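Local structure of arginase (Glaciozyma antarctica, 5YNL) at residues K264-E267 with M268-H272; V346-G349 with R350-R354; P221-P225 with E226-Y230; Q80-S84 with G85-D89; F255-K259 with Y260-K264. The protein probably catalyses the hydrolysis of L-arginine to L-ornithine and urea, as the binuclear manganese enzymes of the arginase family do. One frame throughout, in Å; residues are numbered along the deposited sequence.

The five contacts are local and lie in one arginase-type alpha/beta fold built round an eight-stranded parallel sheet. Along the chain the order is contact 4, contact 3, contact 5, contact 1, contact 2. Contacts 5 and 1 follow each other on helix 254-273, share K264 and have centres about 10 Å apart. Contact 3 leads into strand 228-233, and V229 packs on A269 of contact 1. Contacts 4 and 2 form a second group, centres about 9 Å apart, where helices 77-83, 86-92 and 345-356 meet. Contacts 2 and 3 fall on opposite sides of the chain's centre; contact 4 packs on edge strand 96-99, contacts 1 and 3 at strands 228-233 and 250-253 toward the other edge.

Contact 1 of 5, residues K264-E267 with M268-H272; sequences KVVE and MALDH
With its CG anti to the backbone N (chi1 -168°), K264 lays its chain beside M268, whose CG stands anti to its own carbonyl carbon (chi1 -75°); the two chains pass at a slant, K264 CG 4.1 Å from M268 SD. These residues form consecutive turns of helix 254-273, which follows strand 250-253 in the alpha/beta fold. The backbone keeps the i to i+4 pattern. M268 N reaches K264 O at 2.9 Å, and L270 N bonds to V266 O at the same distance, with a nearly linear N-H...O angle of 174°. On the buried side, V266 CG1 lies 4.2 Å from L270 CD1, and V266 goes on to pack against Y313, I314 and A317 of helix 308-320. V265 and A269 face the sheet and rest on F252, while A269 also touches V229 and I231 of strand 228-233. The helix is thus wedged between sheet and helix, with lysine and aspartate left at the outer side. There D271 forms a salt bridge through OD1 to R277, and D271 CG lies 3.1 Å from the backbone oxygen E267 O.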
loop_
_atom_site.group_PDB
_atom_site.type_symbol
_atom_site.label_atom_id
_atom_site.label_comp_id
_atom_site.label_asym_id
_atom_site.label_seq_id
_atom_site.Cartn_x
_atom_site.Cartn_y
_atom_site.Cartn_z
ATOM N N LYS A 264 16.507 3.265 -10.985
ATOM C CA LYS A 264 17.160 4.117 -10.017
ATOM C C LYS A 264 16.171 4.694 -8.986
ATOM O O LYS A 264 16.499 4.865 -7.814
ATOM C CB LYS A 264 17.923 5.218 -10.743
ATOM C CG LYS A 264 18.854 5.957 -9.837
ATOM C CD LYS A 264 19.650 4.998 -8.882
ATOM C CE LYS A 264 20.884 5.709 -8.322
ATOM N NZ LYS A 264 21.845 6.106 -9.424
ATOM N N VAL A 265 14.951 4.967 -9.414
ATOM C CA VAL A 265 13.978 5.540 -8.508
ATOM C C VAL A 265 13.674 4.596 -7.346
ATOM O O VAL A 265 13.612 5.031 -6.183
ATOM C CB VAL A 265 12.681 5.951 -9.225
ATOM C CG1 VAL A 265 11.521 6.076 -8.226
ATOM C CG2 VAL A 265 12.880 7.267 -9.966
ATOM N N VAL A 266 13.496 3.315 -7.640
ATOM C CA VAL A 266 13.178 2.383 -6.576
ATOM C C VAL A 266 14.363 2.216 -5.627
ATOM O O VAL A 266 14.191 2.095 -4.427
ATOM C CB VAL A 266 12.743 1.002 -7.110
ATOM C CG1 VAL A 266 12.548 0.030 -5.941
ATOM C CG2 VAL A 266 11.470 1.162 -7.905
ATOM N N GLU A 267 15.567 2.228 -6.163
ATOM C CA GLU A 267 16.729 2.113 -5.291
ATOM C C GLU A 267 16.901 3.338 -4.385
ATOM O O GLU A 267 17.256 3.188 -3.217
ATOM C CB GLU A 267 18.018 1.821 -6.074
ATOM C CG GLU A 267 17.993 0.483 -6.803
ATOM C CD GLU A 267 17.650 -0.715 -5.905
ATOM O OE1 GLU A 267 16.467 -1.159 -5.880
ATOM O OE2 GLU A 267 18.577 -1.234 -5.237
ATOM N N MET A 268 16.639 4.532 -4.906
ATOM C CA MET A 268 16.725 5.751 -4.102
ATOM C C MET A 268 15.627 5.769 -3.033
ATOM O O MET A 268 15.823 6.276 -1.920
ATOM C CB MET A 268 16.599 6.989 -5.003
ATOM C CG MET A 268 17.852 7.297 -5.815
ATOM S SD MET A 268 17.631 8.630 -7.016
ATOM C CE MET A 268 17.422 10.063 -5.973
ATOM N N ALA A 269 14.473 5.198 -3.379
ATOM C CA ALA A 269 13.345 5.135 -2.466
ATOM C C ALA A 269 13.707 4.204 -1.355
ATOM O O ALA A 269 13.555 4.552 -0.183
ATOM C CB ALA A 269 12.099 4.664 -3.169
ATOM N N LEU A 270 14.201 3.019 -1.700
ATOM C CA LEU A 270 14.718 2.089 -0.666
ATOM C C LEU A 270 15.824 2.710 0.180
ATOM O O LEU A 270 15.810 2.587 1.413
ATOM C CB LEU A 270 15.176 0.753 -1.278
ATOM C CG LEU A 270 14.028 -0.144 -1.764
ATOM C CD1 LEU A 270 14.568 -1.371 -2.506
ATOM C CD2 LEU A 270 13.162 -0.582 -0.583
ATOM N N ASP A 271 16.771 3.395 -0.452
ATOM C CA ASP A 271 17.830 4.017 0.351
ATOM C C ASP A 271 17.318 5.129 1.250
ATOM O O ASP A 271 17.946 5.442 2.233
ATOM C CB ASP A 271 18.994 4.536 -0.509
ATOM C CG ASP A 271 19.645 3.445 -1.306
ATOM O OD1 ASP A 271 19.390 2.255 -1.015
ATOM O OD2 ASP A 271 20.409 3.772 -2.236
ATOM N N HIS A 272 16.190 5.743 0.920
ATOM C CA HIS A 272 15.719 6.805 1.800
ATOM C C HIS A 272 15.021 6.236 3.035
ATOM O O HIS A 272 15.337 6.638 4.150
ATOM C CB HIS A 272 14.815 7.802 1.079
ATOM C CG HIS A 272 14.387 8.948 1.936
ATOM N ND1 HIS A 272 15.262 9.923 2.369
ATOM C CD2 HIS A 272 13.182 9.266 2.466
ATOM C CE1 HIS A 272 14.612 10.802 3.108
ATOM N NE2 HIS A 272 13.348 10.427 3.186
#

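Contact 2 of 5, residues V346-G349 with R350-R354; sequences VDVG and RSLVR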
loop_
_atom_site.group_PDB
_atom_site.type_symbol
_atom_site.label_atom_id
_atom_site.label_comp_id
_atom_site.label_asym_id
_atom_site.label_seq_id
_atom_site.Cartn_x
_atom_site.Cartn_y
_atom_site.Cartn_z
ATOM N N VAL A 346 -7.962 -6.389 -13.390
ATOM C CA VAL A 346 -7.955 -7.552 -12.518
ATOM C C VAL A 346 -6.707 -8.386 -12.802
ATOM O O VAL A 346 -5.976 -8.756 -11.885
ATOM C CB VAL A 346 -9.224 -8.407 -12.717
ATOM C CG1 VAL A 346 -9.079 -9.765 -12.045
ATOM C CG2 VAL A 346 -10.431 -7.677 -12.178
ATOM N N ASP A 347 -6.461 -8.669 -14.073
ATOM C CA ASP A 347 -5.263 -9.391 -14.471
ATOM C C ASP A 347 -3.990 -8.620 -14.091
ATOM O O ASP A 347 -2.964 -9.216 -13.761
ATOM C CB ASP A 347 -5.276 -9.669 -15.974
ATOM C CG ASP A 347 -6.367 -10.649 -16.387
ATOM O OD1 ASP A 347 -6.648 -11.594 -15.605
ATOM O OD2 ASP A 347 -6.932 -10.476 -17.502
ATOM N N VAL A 348 -4.056 -7.295 -14.139
ATOM C CA VAL A 348 -2.908 -6.492 -13.753
ATOM C C VAL A 348 -2.675 -6.649 -12.257
ATOM O O VAL A 348 -1.549 -6.907 -11.829
ATOM C CB VAL A 348 -3.106 -5.006 -14.098
ATOM C CG1 VAL A 348 -2.157 -4.147 -13.323
ATOM C CG2 VAL A 348 -2.926 -4.781 -15.573
ATOM N N GLY A 349 -3.743 -6.498 -11.468
ATOM C CA GLY A 349 -3.649 -6.601 -10.014
ATOM C C GLY A 349 -3.094 -7.963 -9.649
ATOM O O GLY A 349 -2.201 -8.085 -8.820
ATOM N N ARG A 350 -3.595 -8.988 -10.319
ATOM C CA ARG A 350 -3.135 -10.346 -10.079
ATOM C C ARG A 350 -1.644 -10.522 -10.339
ATOM O O ARG A 350 -0.926 -11.134 -9.553
ATOM C CB ARG A 350 -3.923 -11.329 -10.933
ATOM C CG ARG A 350 -4.056 -12.641 -10.248
ATOM C CD ARG A 350 -5.164 -13.461 -10.858
ATOM N NE ARG A 350 -4.673 -14.209 -12.000
ATOM C CZ ARG A 350 -5.270 -14.241 -13.177
ATOM N NH1 ARG A 350 -6.401 -13.570 -13.358
ATOM N NH2 ARG A 350 -4.744 -14.958 -14.164
ATOM N N SER A 351 -1.200 -9.996 -11.470
ATOM C CA SER A 351 0.199 -10.046 -11.824
ATOM C C SER A 351 1.072 -9.382 -10.741
ATOM O O SER A 351 2.073 -9.967 -10.352
ATOM C CB SER A 351 0.424 -9.411 -13.200
ATOM O OG SER A 351 1.561 -9.974 -13.832
ATOM N N LEU A 352 0.675 -8.204 -10.244
ATOM C CA LEU A 352 1.497 -7.483 -9.282
ATOM C C LEU A 352 1.536 -8.241 -7.951
ATOM O O LEU A 352 2.566 -8.227 -7.245
ATOM C CB LEU A 352 1.000 -6.056 -9.034
ATOM C CG LEU A 352 0.865 -5.032 -10.172
ATOM C CD1 LEU A 352 0.138 -3.759 -9.656
ATOM C CD2 LEU A 352 2.256 -4.648 -10.765
ATOM N N VAL A 353 0.426 -8.891 -7.594
ATOM C CA VAL A 353 0.403 -9.661 -6.352
ATOM C C VAL A 353 1.422 -10.795 -6.450
ATOM O O VAL A 353 2.309 -10.888 -5.611
ATOM C CB VAL A 353 -1.017 -10.222 -5.996
ATOM C CG1 VAL A 353 -0.927 -11.225 -4.869
ATOM C CG2 VAL A 353 -1.965 -9.085 -5.594
ATOM N N ARG A 354 1.302 -11.629 -7.490
ATOM C CA ARG A 354 2.184 -12.786 -7.679
ATOM C C ARG A 354 3.626 -12.350 -7.584
ATOM O O ARG A 354 4.442 -12.986 -6.926
ATOM C CB ARG A 354 1.957 -13.440 -9.047
ATOM C CG ARG A 354 0.568 -14.033 -9.239
ATOM C CD ARG A 354 0.544 -15.040 -10.387
ATOM N NE ARG A 354 0.987 -14.488 -11.670
ATOM C CZ ARG A 354 0.182 -13.933 -12.578
ATOM N NH1 ARG A 354 -1.120 -13.830 -12.351
ATOM N NH2 ARG A 354 0.683 -13.469 -13.711
#
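R350 NH1 is held from more than one quarter: D347 OD1 makes a salt bridge to it at 3.0 Å, and S84 OG, at the junction of helices 77-83 and 86-92, adds a weak hydrogen bond. Both D347 and R350 belong to helix 345-356, the last helix of the modelled chain, and form an i to i+3 ion pair on its flank. Their side chains run alongside each other in the same direction, yet the carboxylate and guanidinium planes stand 88° apart, so one oxygen does the touching and the pair is not a flat two-pronged bridge. D347 CG sits anti to the carbonyl carbon (chi1 -67°), which swings OD1 forward to the arginine. R350 has its strongest polar partner elsewhere, in the salt bridge from NE to D89 of helix 86-92; with NE and NH1 both engaged, rotation of the guanidinium is probably restricted. Beneath, R350 N bonds to V346 O at 2.9 Å and L352 N to V348 O at 3.0 Å. The opposite flank is apolar: V348 CG1 lies 4.3 Å from L352 CD1, and L352 packs on C315 of helix 308-320. At the next residue, V353 CG2 lies 3.4 Å from G349 O.

Contact 3 of 5, residues P221-P225 with E226-Y230; sequences PCLKP and ERIVY
K224 and E226 meet side by side over a type I beta turn from K224 to R227, with K224 CB 3.9 Å from E226 CD. The ammonium stays beyond salt-bridge range, K224 NZ 4.3 Å from E226 OE2. E226 CG is placed between the backbone N and the carbonyl carbon (chi1 67°), which folds the carboxylate back beside the lysine chain and the P225 ring. Closing the turn, R227 N donates to K224 O at 2.8 Å from above the carbonyl plane. Below, L223 CD2 packs 3.8 Å from I228 CB and L223 CD1 4.0 Å from R227 CB. A water donates to P225 O and I228 O, tying the turn to the start of strand 228-233. Further out, R227 NH2 bonds to V273 O, and L223 reaches F166 of helix 158-168. With an alanine at E226, the lysine ammonium would probably lose its nearby negative charge and the P225 ring part of its cover. Thus a backbone bond, bridging water and apolar packing hold the turn; the K224-E226 attraction is weaker.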
loop_
_atom_site.group_PDB
_atom_site.type_symbol
_atom_site.label_atom_id
_atom_site.label_comp_id
_atom_site.label_asym_id
_atom_site.label_seq_id
_atom_site.Cartn_x
_atom_site.Cartn_y
_atom_site.Cartn_z
ATOM N N PRO A 221 -0.676 7.951 15.580
ATOM C CA PRO A 221 0.300 8.312 14.550
ATOM C C PRO A 221 1.433 7.302 14.584
ATOM O O PRO A 221 2.285 7.371 15.473
ATOM C CB PRO A 221 0.811 9.680 15.013
ATOM C CG PRO A 221 -0.261 10.222 15.887
ATOM C CD PRO A 221 -0.890 9.036 16.555
ATOM N N CYS A 222 1.443 6.365 13.643
ATOM C CA CYS A 222 2.423 5.292 13.688
ATOM C C CYS A 222 3.507 5.460 12.626
ATOM O O CYS A 222 4.395 4.610 12.489
ATOM C CB CYS A 222 1.718 3.945 13.535
ATOM S SG CYS A 222 0.779 3.756 11.988
ATOM N N LEU A 223 3.430 6.566 11.885
ATOM C CA LEU A 223 4.303 6.795 10.732
ATOM C C LEU A 223 5.091 8.100 10.835
ATOM O O LEU A 223 4.512 9.188 10.775
ATOM C CB LEU A 223 3.479 6.818 9.442
ATOM C CG LEU A 223 4.309 6.973 8.167
ATOM C CD1 LEU A 223 4.923 5.637 7.770
ATOM C CD2 LEU A 223 3.474 7.535 7.023
ATOM N N LYS A 224 6.408 7.983 10.982
ATOM C CA LYS A 224 7.302 9.133 10.925
ATOM C C LYS A 224 7.457 9.569 9.462
ATOM O O LYS A 224 7.492 8.723 8.566
ATOM C CB LYS A 224 8.665 8.761 11.514
ATOM C CG LYS A 224 8.703 8.625 13.050
ATOM C CD LYS A 224 9.751 7.582 13.495
ATOM C CE LYS A 224 10.097 7.670 14.994
ATOM N NZ LYS A 224 11.080 8.742 15.366
ATOM N N PRO A 225 7.549 10.885 9.212
ATOM C CA PRO A 225 7.654 11.426 7.848
ATOM C C PRO A 225 8.891 10.969 7.070
ATOM O O PRO A 225 8.925 11.122 5.844
ATOM C CB PRO A 225 7.726 12.944 8.078
ATOM C CG PRO A 225 8.212 13.103 9.518
ATOM C CD PRO A 225 7.537 11.957 10.224
ATOM N N GLU A 226 9.893 10.431 7.756
ATOM C CA GLU A 226 11.079 9.935 7.070
ATOM C C GLU A 226 10.936 8.446 6.762
ATOM O O GLU A 226 11.858 7.824 6.224
ATOM C CB GLU A 226 12.314 10.154 7.928
ATOM C CG GLU A 226 12.296 9.302 9.168
ATOM C CD GLU A 226 12.124 10.112 10.435
ATOM O OE1 GLU A 226 11.545 11.229 10.377
ATOM O OE2 GLU A 226 12.582 9.628 11.490
ATOM N N ARG A 227 9.786 7.878 7.114
ATOM C CA ARG A 227 9.531 6.462 6.869
ATOM C C ARG A 227 8.624 6.255 5.639
ATOM O O ARG A 227 8.414 5.133 5.191
ATOM C CB ARG A 227 8.922 5.807 8.122
ATOM C CG ARG A 227 9.851 4.883 8.952
ATOM C CD ARG A 227 11.167 5.525 9.359
ATOM N NE ARG A 227 12.252 5.190 8.426
ATOM C CZ ARG A 227 13.542 5.461 8.641
ATOM N NH1 ARG A 227 13.921 6.072 9.760
ATOM N NH2 ARG A 227 14.457 5.118 7.740
ATOM N N ILE A 228 8.101 7.339 5.081
ATOM C CA ILE A 228 7.265 7.234 3.884
ATOM C C ILE A 228 7.962 7.773 2.636
ATOM O O ILE A 228 8.685 8.777 2.708
ATOM C CB ILE A 228 5.859 7.890 4.075
ATOM C CG1 ILE A 228 5.051 7.869 2.760
ATOM C CG2 ILE A 228 5.973 9.284 4.683
ATOM C CD1 ILE A 228 3.602 8.385 2.877
ATOM N N VAL A 229 7.768 7.077 1.504
ATOM C CA VAL A 229 8.233 7.565 0.211
ATOM C C VAL A 229 7.152 7.362 -0.854
ATOM O O VAL A 229 6.424 6.346 -0.846
ATOM C CB VAL A 229 9.623 6.959 -0.188
ATOM C CG1 VAL A 229 9.526 5.460 -0.438
ATOM C CG2 VAL A 229 10.206 7.662 -1.407
ATOM N N TYR A 230 7.025 8.347 -1.743
ATOM C CA TYR A 230 5.996 8.358 -2.770
ATOM C C TYR A 230 6.633 8.119 -4.148
ATOM O O TYR A 230 7.652 8.742 -4.505
ATOM C CB TYR A 230 5.294 9.715 -2.793
ATOM C CG TYR A 230 4.334 9.990 -1.660
ATOM C CD1 TYR A 230 3.041 9.495 -1.686
ATOM C CD2 TYR A 230 4.700 10.782 -0.586
ATOM C CE1 TYR A 230 2.151 9.755 -0.663
ATOM C CE2 TYR A 230 3.806 11.051 0.451
ATOM C CZ TYR A 230 2.536 10.531 0.398
ATOM O OH TYR A 230 1.639 10.780 1.412
HETATM O O HOH W 1 10.534 10.305 3.687
#

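Contact 4 of 5, residues Q80-S84 with G85-D89; sequences QLIES and GLLND
The carbonyl group of L81 is the flat group at the centre of this turn: L86 CB approaches its oxygen at 3.4 Å, while S84 OG donates to the same L81 O at 2.6 Å, tilted 29° from the carbonyl plane. S84 OG gets there because it sits between its own backbone N and carbonyl carbon (chi1 72°), turned back over the helix end. Here helix 77-83 finishes in a Schellman motif at G85, whose positive phi (109°) would jam a CB against S84 O. The same glycine is the N-cap residue of helix 86-92, and D89 N bonds to G85 O at 2.9 Å to begin the new helix. Apolar chains bridge the break: L81 CD1 lies 4.1 Å from L86 CB, and I82 CG1 4.3 Å from L87 CD1. S84 OG also makes a weak hydrogen bond to R350 NH1; were S84 an alanine, L81 O would probably be left without its hydroxyl donor and R350 NH1 without that weak bond. The joint packs against helix 345-356 and against the sheet: L81 and L86 lean on R350, whereas I82 and L87 face F99 of strand 96-99, and L86 with I82 touches L151 of strand 147-152.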
loop_
_atom_site.group_PDB
_atom_site.type_symbol
_atom_site.label_atom_id
_atom_site.label_comp_id
_atom_site.label_asym_id
_atom_site.label_seq_id
_atom_site.Cartn_x
_atom_site.Cartn_y
_atom_site.Cartn_z
ATOM N N GLN A 80 -13.617 -9.593 -7.920
ATOM C CA GLN A 80 -13.255 -10.136 -9.233
ATOM C C GLN A 80 -11.878 -10.778 -9.221
ATOM O O GLN A 80 -11.698 -11.888 -9.712
ATOM C CB GLN A 80 -13.296 -9.052 -10.316
ATOM C CG GLN A 80 -14.650 -8.451 -10.539
ATOM C CD GLN A 80 -14.920 -8.150 -12.002
ATOM O OE1 GLN A 80 -14.081 -8.393 -12.880
ATOM N NE2 GLN A 80 -16.104 -7.626 -12.274
ATOM N N LEU A 81 -10.905 -10.057 -8.675
ATOM C CA LEU A 81 -9.541 -10.564 -8.518
ATOM C C LEU A 81 -9.541 -11.919 -7.807
ATOM O O LEU A 81 -8.827 -12.843 -8.203
ATOM C CB LEU A 81 -8.700 -9.550 -7.731
ATOM C CG LEU A 81 -7.181 -9.592 -7.869
ATOM C CD1 LEU A 81 -6.758 -10.402 -9.087
ATOM C CD2 LEU A 81 -6.656 -8.175 -7.988
ATOM N N ILE A 82 -10.360 -12.016 -6.764
ATOM C CA ILE A 82 -10.482 -13.229 -5.972
ATOM C C ILE A 82 -11.130 -14.344 -6.789
ATOM O O ILE A 82 -10.712 -15.515 -6.709
ATOM C CB ILE A 82 -11.276 -12.954 -4.682
ATOM C CG1 ILE A 82 -10.337 -12.375 -3.608
ATOM C CG2 ILE A 82 -11.921 -14.212 -4.167
ATOM C CD1 ILE A 82 -11.042 -11.639 -2.461
ATOM N N GLU A 83 -12.140 -13.974 -7.576
ATOM C CA GLU A 83 -12.800 -14.894 -8.495
ATOM C C GLU A 83 -11.855 -15.352 -9.610
ATOM O O GLU A 83 -12.036 -16.433 -10.165
ATOM C CB GLU A 83 -13.998 -14.196 -9.149
ATOM C CG GLU A 83 -15.173 -13.845 -8.253
ATOM C CD GLU A 83 -16.263 -13.117 -9.038
ATOM O OE1 GLU A 83 -16.545 -13.497 -10.203
ATOM O OE2 GLU A 83 -16.822 -12.142 -8.499
ATOM N N SER A 84 -10.866 -14.516 -9.940
ATOM C CA SER A 84 -10.039 -14.702 -11.145
ATOM C C SER A 84 -8.893 -15.701 -10.986
ATOM O O SER A 84 -8.191 -15.979 -11.951
ATOM C CB SER A 84 -9.474 -13.359 -11.655
ATOM O OG SER A 84 -8.450 -12.853 -10.805
ATOM N N GLY A 85 -8.695 -16.239 -9.785
ATOM C CA GLY A 85 -7.680 -17.258 -9.581
ATOM C C GLY A 85 -6.482 -16.756 -8.785
ATOM O O GLY A 85 -5.472 -17.455 -8.672
ATOM N N LEU A 86 -6.588 -15.559 -8.215
ATOM C CA LEU A 86 -5.501 -15.033 -7.401
ATOM C C LEU A 86 -5.086 -16.006 -6.287
ATOM O O LEU A 86 -3.884 -16.184 -6.009
ATOM C CB LEU A 86 -5.894 -13.705 -6.773
ATOM C CG LEU A 86 -4.795 -13.205 -5.838
ATOM C CD1 LEU A 86 -3.606 -12.803 -6.691
ATOM C CD2 LEU A 86 -5.272 -12.068 -4.934
ATOM N N LEU A 87 -6.083 -16.626 -5.653
ATOM C CA LEU A 87 -5.840 -17.530 -4.542
ATOM C C LEU A 87 -4.980 -18.706 -4.997
ATOM O O LEU A 87 -3.994 -19.060 -4.339
ATOM C CB LEU A 87 -7.162 -18.015 -3.928
ATOM C CG LEU A 87 -7.702 -17.255 -2.715
ATOM C CD1 LEU A 87 -7.778 -15.766 -2.986
ATOM C CD2 LEU A 87 -9.061 -17.772 -2.353
ATOM N N ASN A 88 -5.351 -19.291 -6.133
ATOM C CA ASN A 88 -4.608 -20.400 -6.721
ATOM C C ASN A 88 -3.187 -19.976 -7.176
ATOM O O ASN A 88 -2.212 -20.714 -6.977
ATOM C CB ASN A 88 -5.426 -21.001 -7.870
ATOM C CG ASN A 88 -4.918 -22.356 -8.310
ATOM O OD1 ASN A 88 -5.168 -23.375 -7.659
ATOM N ND2 ASN A 88 -4.217 -22.380 -9.435
ATOM N N ASP A 89 -3.068 -18.786 -7.767
ATOM C CA ASP A 89 -1.757 -18.247 -8.137
ATOM C C ASP A 89 -0.815 -18.196 -6.945
ATOM O O ASP A 89 0.346 -18.599 -7.036
ATOM C CB ASP A 89 -1.889 -16.833 -8.721
ATOM C CG ASP A 89 -2.460 -16.828 -10.124
ATOM O OD1 ASP A 89 -2.515 -17.903 -10.747
ATOM O OD2 ASP A 89 -2.834 -15.739 -10.601
#

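Contact 5 of 5, residues F255-K259 with Y260-K264; sequences FHVDK and YGIGK
K259 and its neighbour Y260 make a CH-pi contact: the lysine chain, extended from CG onward, runs alongside the tyrosine over one ring face, with K259 CG 3.8 Å from the centroid of the Y260 ring and only 7° off its normal. Further out, K259 NZ gives a weak hydrogen bond to Y260 OH at 3.4 Å. Y260 CE2 meets the edge of the H256 imidazole, near its plane, 4.2 Å from H256 CD2, and the two side chains point the same way. On the other side of the imidazole, ND1 is hydrogen-bonded to S253 N. Among backbone bonds, Y260 N reaches H256 O at 2.9 Å, and that oxygen also lies at the tyrosine edge, 3.4 Å from Y260 CD2. G261 N follows with a short bond to V257 O at 2.6 Å. The apolar contact is V257 CG2 with I262 CD1, 4.0 Å apart, both chains also touching E310 of helix 308-320. G261 takes positive phi (84°), at which any side chain would strike the carbonyl before it, and the N atoms of I262 and G263 make no bond to the turn before. The short axes on the two sides differ in direction by 81°, a sharp glycine kink about two turns into helix 254-273, which follows edge strand 250-253 of the arginase alpha/beta fold.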
loop_
_atom_site.group_PDB
_atom_site.type_symbol
_atom_site.label_atom_id
_atom_site.label_comp_id
_atom_site.label_asym_id
_atom_site.label_seq_id
_atom_site.Cartn_x
_atom_site.Cartn_y
_atom_site.Cartn_z
ATOM N N PHE A 255 7.908 12.919 -13.174
ATOM C CA PHE A 255 9.065 13.685 -13.656
ATOM C C PHE A 255 10.366 12.973 -13.284
ATOM O O PHE A 255 11.212 12.752 -14.131
ATOM C CB PHE A 255 9.014 15.104 -13.075
ATOM C CG PHE A 255 10.260 15.919 -13.305
ATOM C CD1 PHE A 255 10.438 16.640 -14.495
ATOM C CD2 PHE A 255 11.236 16.022 -12.317
ATOM C CE1 PHE A 255 11.577 17.442 -14.691
ATOM C CE2 PHE A 255 12.373 16.807 -12.514
ATOM C CZ PHE A 255 12.541 17.511 -13.703
ATOM N N HIS A 256 10.493 12.572 -12.020
ATOM C CA HIS A 256 11.662 11.825 -11.545
ATOM C C HIS A 256 11.707 10.424 -12.141
ATOM O O HIS A 256 12.802 9.888 -12.394
ATOM C CB HIS A 256 11.659 11.708 -10.027
ATOM C CG HIS A 256 11.675 13.026 -9.320
ATOM N ND1 HIS A 256 10.588 13.507 -8.621
ATOM C CD2 HIS A 256 12.656 13.956 -9.200
ATOM C CE1 HIS A 256 10.898 14.692 -8.099
ATOM N NE2 HIS A 256 12.143 14.979 -8.434
ATOM N N VAL A 257 10.543 9.802 -12.358
ATOM C CA VAL A 257 10.618 8.489 -12.973
ATOM C C VAL A 257 11.147 8.653 -14.391
ATOM O O VAL A 257 12.060 7.940 -14.784
ATOM C CB VAL A 257 9.302 7.731 -12.964
ATOM C CG1 VAL A 257 9.420 6.505 -13.869
ATOM C CG2 VAL A 257 8.897 7.354 -11.498
ATOM N N ASP A 258 10.610 9.608 -15.143
ATOM C CA ASP A 258 11.106 9.853 -16.488
ATOM C C ASP A 258 12.585 10.143 -16.451
ATOM O O ASP A 258 13.368 9.537 -17.172
ATOM C CB ASP A 258 10.372 11.032 -17.136
ATOM C CG ASP A 258 8.894 10.748 -17.370
ATOM O OD1 ASP A 258 8.536 9.565 -17.675
ATOM O OD2 ASP A 258 8.098 11.724 -17.232
ATOM N N LYS A 259 12.962 11.050 -15.562
ATOM C CA LYS A 259 14.343 11.522 -15.455
ATOM C C LYS A 259 15.319 10.371 -15.244
ATOM O O LYS A 259 16.238 10.166 -16.056
ATOM C CB LYS A 259 14.472 12.505 -14.288
ATOM C CG LYS A 259 15.890 12.983 -14.042
ATOM C CD LYS A 259 15.920 14.180 -13.090
ATOM C CE LYS A 259 17.336 14.755 -13.029
ATOM N NZ LYS A 259 17.375 15.871 -12.076
ATOM N N TYR A 260 15.066 9.599 -14.180
ATOM C CA TYR A 260 16.003 8.601 -13.688
ATOM C C TYR A 260 15.699 7.169 -14.126
ATOM O O TYR A 260 16.562 6.302 -14.046
ATOM C CB TYR A 260 16.049 8.643 -12.161
ATOM C CG TYR A 260 16.549 9.940 -11.542
ATOM C CD1 TYR A 260 17.883 10.286 -11.603
ATOM C CD2 TYR A 260 15.691 10.776 -10.829
ATOM C CE1 TYR A 260 18.349 11.448 -11.006
ATOM C CE2 TYR A 260 16.149 11.947 -10.225
ATOM C CZ TYR A 260 17.473 12.268 -10.323
ATOM O OH TYR A 260 17.948 13.418 -9.741
ATOM N N GLY A 261 14.465 6.897 -14.553
ATOM C CA GLY A 261 14.061 5.525 -14.835
ATOM C C GLY A 261 13.630 4.883 -13.512
ATOM O O GLY A 261 14.162 5.219 -12.426
ATOM N N ILE A 262 12.646 3.977 -13.579
ATOM C CA ILE A 262 12.095 3.367 -12.368
ATOM C C ILE A 262 13.158 2.567 -11.634
ATOM O O ILE A 262 13.061 2.380 -10.440
ATOM C CB ILE A 262 10.856 2.473 -12.686
ATOM C CG1 ILE A 262 10.017 2.186 -11.419
ATOM C CG2 ILE A 262 11.286 1.210 -13.470
ATOM C CD1 ILE A 262 9.208 3.370 -10.876
ATOM N N GLY A 263 14.186 2.115 -12.342
ATOM C CA GLY A 263 15.250 1.353 -11.715
ATOM C C GLY A 263 15.917 2.143 -10.599
ATOM O O GLY A 263 15.891 1.751 -9.405
ATOM N N LYS A 264 16.507 3.265 -10.985
ATOM C CA LYS A 264 17.160 4.117 -10.017
ATOM C C LYS A 264 16.171 4.694 -8.986
ATOM O O LYS A 264 16.499 4.865 -7.814
ATOM C CB LYS A 264 17.923 5.218 -10.743
ATOM C CG LYS A 264 18.854 5.957 -9.837
ATOM C CD LYS A 264 19.650 4.998 -8.882
ATOM C CE LYS A 264 20.884 5.709 -8.322
ATOM N NZ LYS A 264 21.845 6.106 -9.424
#